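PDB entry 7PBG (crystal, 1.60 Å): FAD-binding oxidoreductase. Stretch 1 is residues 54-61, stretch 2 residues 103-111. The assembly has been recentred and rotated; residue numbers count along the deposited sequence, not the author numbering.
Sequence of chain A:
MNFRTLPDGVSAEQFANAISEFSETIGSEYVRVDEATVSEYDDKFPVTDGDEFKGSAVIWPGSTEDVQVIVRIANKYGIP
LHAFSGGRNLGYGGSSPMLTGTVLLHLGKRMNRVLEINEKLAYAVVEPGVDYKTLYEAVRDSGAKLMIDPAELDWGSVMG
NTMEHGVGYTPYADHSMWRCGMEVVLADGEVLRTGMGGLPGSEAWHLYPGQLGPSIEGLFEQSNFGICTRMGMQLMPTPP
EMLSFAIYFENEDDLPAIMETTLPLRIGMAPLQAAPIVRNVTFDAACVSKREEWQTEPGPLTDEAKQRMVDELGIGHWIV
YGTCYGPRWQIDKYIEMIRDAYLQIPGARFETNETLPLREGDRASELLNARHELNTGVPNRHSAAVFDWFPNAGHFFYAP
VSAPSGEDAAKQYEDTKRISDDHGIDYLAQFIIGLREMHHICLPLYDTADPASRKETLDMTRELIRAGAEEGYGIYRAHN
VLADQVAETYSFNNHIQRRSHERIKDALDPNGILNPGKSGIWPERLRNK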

# COMPACT_ATOMS: atom_id res chain seq x y z
N LYS A 54 -26.07 -13.07 -16.05
CA LYS A 54 -26.07 -12.92 -17.53
C LYS A 54 -26.30 -11.46 -17.89
O LYS A 54 -27.43 -10.94 -17.66
N GLY A 55 -25.32 -10.83 -18.55
CA GLY A 55 -25.45 -9.42 -18.97
C GLY A 55 -26.44 -9.28 -20.14
O GLY A 55 -26.73 -10.30 -20.82
N SER A 56 -26.91 -8.06 -20.37
CA SER A 56 -27.95 -7.72 -21.37
C SER A 56 -27.31 -7.28 -22.67
O SER A 56 -27.96 -7.36 -23.73
N ALA A 57 -26.11 -6.69 -22.57
CA ALA A 57 -25.51 -5.99 -23.70
C ALA A 57 -24.03 -5.84 -23.37
O ALA A 57 -23.67 -5.95 -22.17
N VAL A 58 -23.26 -5.63 -24.40
CA VAL A 58 -21.83 -5.27 -24.21
C VAL A 58 -21.53 -4.05 -25.05
O VAL A 58 -21.99 -3.95 -26.19
N ILE A 59 -20.74 -3.15 -24.46
CA ILE A 59 -20.30 -1.92 -25.13
C ILE A 59 -18.77 -1.93 -25.12
O ILE A 59 -18.17 -2.26 -24.09
N TRP A 60 -18.20 -1.54 -26.25
CA TRP A 60 -16.75 -1.41 -26.45
C TRP A 60 -16.42 0.07 -26.51
O TRP A 60 -16.32 0.67 -27.59
N PRO A 61 -16.21 0.73 -25.36
CA PRO A 61 -15.81 2.11 -25.38
C PRO A 61 -14.40 2.32 -25.95
O PRO A 61 -13.55 1.44 -25.78
N VAL A 103 -25.49 -4.10 -18.14
CA VAL A 103 -24.80 -3.75 -19.40
C VAL A 103 -23.30 -3.89 -19.12
O VAL A 103 -22.82 -3.24 -18.16
N LEU A 104 -22.58 -4.64 -19.94
CA LEU A 104 -21.13 -4.88 -19.71
C LEU A 104 -20.32 -3.86 -20.50
O LEU A 104 -20.69 -3.55 -21.70
N LEU A 105 -19.26 -3.32 -19.87
CA LEU A 105 -18.30 -2.44 -20.57
C LEU A 105 -17.01 -3.23 -20.69
O LEU A 105 -16.32 -3.33 -19.71
N HIS A 106 -16.67 -3.73 -21.88
CA HIS A 106 -15.36 -4.36 -22.11
C HIS A 106 -14.39 -3.27 -22.60
O HIS A 106 -14.28 -3.06 -23.81
N LEU A 107 -13.69 -2.65 -21.66
CA LEU A 107 -12.79 -1.53 -21.94
C LEU A 107 -11.63 -1.99 -22.81
O LEU A 107 -11.19 -1.20 -23.62
N GLY A 108 -11.12 -3.20 -22.56
CA GLY A 108 -9.85 -3.62 -23.14
C GLY A 108 -9.98 -3.92 -24.63
O GLY A 108 -8.94 -4.01 -25.28
N LYS A 109 -11.18 -4.11 -25.17
CA LYS A 109 -11.34 -4.43 -26.61
C LYS A 109 -10.63 -3.33 -27.42
O LYS A 109 -9.85 -3.68 -28.34
N ARG A 110 -10.91 -2.04 -27.12
CA ARG A 110 -10.38 -0.89 -27.88
C ARG A 110 -9.39 -0.06 -27.07
O ARG A 110 -8.54 0.62 -27.69
N MET A 111 -9.50 -0.01 -25.75
CA MET A 111 -8.60 0.82 -24.94
C MET A 111 -7.42 -0.04 -24.51
O MET A 111 -7.48 -0.61 -23.39

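The apolar centre lies between two parallel strands, one through Val58 and Ile59 and the other Val103 to His106. Ala57, Ile59, Val103 and Leu105 share one face. There Ile59 (chi1 m, chi2 t) brings CD1 to 3.7 Å from CG1 of Val103 (chi1 t), whose CG2 lies 4.4 Å from Ala57 CB. On the other face Val58, with chi1 at 65° (p), places CG2 4.2 Å from Leu104 CB and 4.1 Å from His106 CB. Leu104 (m, t) also covers Gly55, its CD2 4.2 Å from Gly55 CA; an ideal CB on that glycine would fall 2.8 Å from Leu104 CG, a clash. Backbone bonds frame this packing: Leu104 N donates to Ala57 O (2.8 Å, 174°), Ile59 N to Leu104 O (2.8 Å, 155°) and His106 N to Ile59 O (3.0 Å, 142°). Successive side chains along each extended strand alternate between the two faces, and the parallel register places paired residues, such as Val58 with Leu104 and Ile59 with Leu105, on the same one.

Beyond the strand pairing, Pro61 is heavily covered although its CA-to-CB bond points away: its CG is 4.3 Å from Leu107 CD1, and its CB 4.4 Å from SD of Met111 (m, t, p).

Trp60 (chi1 m) leads to the polar edge. The CA-to-CB bond of Lys109 points toward stretch 1, and the side chain lies over one indole face, its CD 3.8 Å from the centroid of the five-membered ring and its NZ 3.4 Å from that of the six-membered ring. The latter offset, only 4° from the normal, identifies a cation-pi contact. The His106 ring meets the indole obliquely, with planes at 71°. The CA-to-CB bond of Arg110 (m, t, p) also points toward stretch 1, and its NH1 donates to Trp60 O (2.9 Å, 154°), the carbonyl lying near the guanidinium plane. Water 1 joins the backbones here, accepting from Arg110 N (2.9 Å) and lying within hydrogen-bonding distance of Pro61 O and His106 O, each 2.8 Å from the water oxygen.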

# COMPACT_ATOMS: atom_id res chain seq x y z
CB LYS A 54 -27.06 -13.87 -18.22
CG LYS A 54 -26.84 -15.35 -17.91
CD LYS A 54 -25.95 -16.05 -18.83
CE LYS A 54 -25.79 -17.52 -18.47
NZ LYS A 54 -26.91 -18.34 -18.99
CB SER A 56 -28.83 -6.63 -20.88
OG SER A 56 -28.06 -5.49 -20.47
CB ALA A 57 -26.17 -4.65 -23.92
CB VAL A 58 -20.89 -6.46 -24.48
CG1 VAL A 58 -20.89 -6.95 -25.93
CG2 VAL A 58 -19.49 -6.07 -24.07
CB ILE A 59 -20.84 -0.67 -24.43
CG1 ILE A 59 -22.37 -0.70 -24.32
CG2 ILE A 59 -20.32 0.58 -25.12
CD1 ILE A 59 -22.96 0.47 -23.55
CB TRP A 60 -16.41 -2.14 -27.75
CG TRP A 60 -16.68 -3.59 -27.68
CD1 TRP A 60 -16.40 -4.43 -26.65
CD2 TRP A 60 -17.28 -4.41 -28.70
NE1 TRP A 60 -16.76 -5.72 -26.96
CE2 TRP A 60 -17.31 -5.74 -28.21
CE3 TRP A 60 -17.78 -4.14 -29.98
CZ2 TRP A 60 -17.85 -6.79 -28.94
CZ3 TRP A 60 -18.29 -5.19 -30.71
CH2 TRP A 60 -18.30 -6.49 -30.20
CB PRO A 61 -15.85 2.58 -23.92
CG PRO A 61 -16.17 1.37 -23.09
CD PRO A 61 -16.36 0.18 -24.01
CB VAL A 103 -25.18 -2.34 -19.87
CG1 VAL A 103 -24.29 -1.85 -20.98
CG2 VAL A 103 -26.65 -2.28 -20.28
CB LEU A 104 -20.81 -6.30 -20.14
CG LEU A 104 -21.78 -7.37 -19.61
CD1 LEU A 104 -21.27 -8.74 -20.01
CD2 LEU A 104 -21.92 -7.29 -18.11
CB LEU A 105 -18.06 -1.13 -19.81
CG LEU A 105 -19.12 -0.06 -19.96
CD1 LEU A 105 -20.53 -0.58 -19.74
CD2 LEU A 105 -18.81 1.14 -19.06
CB HIS A 106 -15.52 -5.54 -23.04
CG HIS A 106 -14.24 -6.23 -23.31
ND1 HIS A 106 -14.08 -7.05 -24.37
CD2 HIS A 106 -13.05 -6.14 -22.70
CE1 HIS A 106 -12.83 -7.48 -24.40
NE2 HIS A 106 -12.18 -6.95 -23.38
CB LEU A 107 -12.30 -0.90 -20.63
CG LEU A 107 -13.19 0.24 -20.14
CD1 LEU A 107 -14.46 -0.27 -19.52
CD2 LEU A 107 -12.43 1.16 -19.20
CB LYS A 109 -12.84 -4.56 -26.94
CG LYS A 109 -13.18 -4.78 -28.42
CD LYS A 109 -13.61 -6.14 -28.83
CE LYS A 109 -13.54 -6.34 -30.34
NZ LYS A 109 -14.83 -6.02 -30.99
CB ARG A 110 -11.55 -0.02 -28.34
CG ARG A 110 -12.49 -0.80 -29.24
CD ARG A 110 -13.70 0.01 -29.57
NE ARG A 110 -13.34 1.22 -30.30
CZ ARG A 110 -14.06 2.34 -30.34
NH1 ARG A 110 -15.22 2.40 -29.71
NH2 ARG A 110 -13.67 3.35 -31.09
CB MET A 111 -9.36 1.39 -23.75
CG MET A 111 -10.50 2.29 -24.21
SD MET A 111 -11.55 2.87 -22.84
CE MET A 111 -10.42 4.01 -22.05
O HOH W 1 -13.49 -1.35 -25.90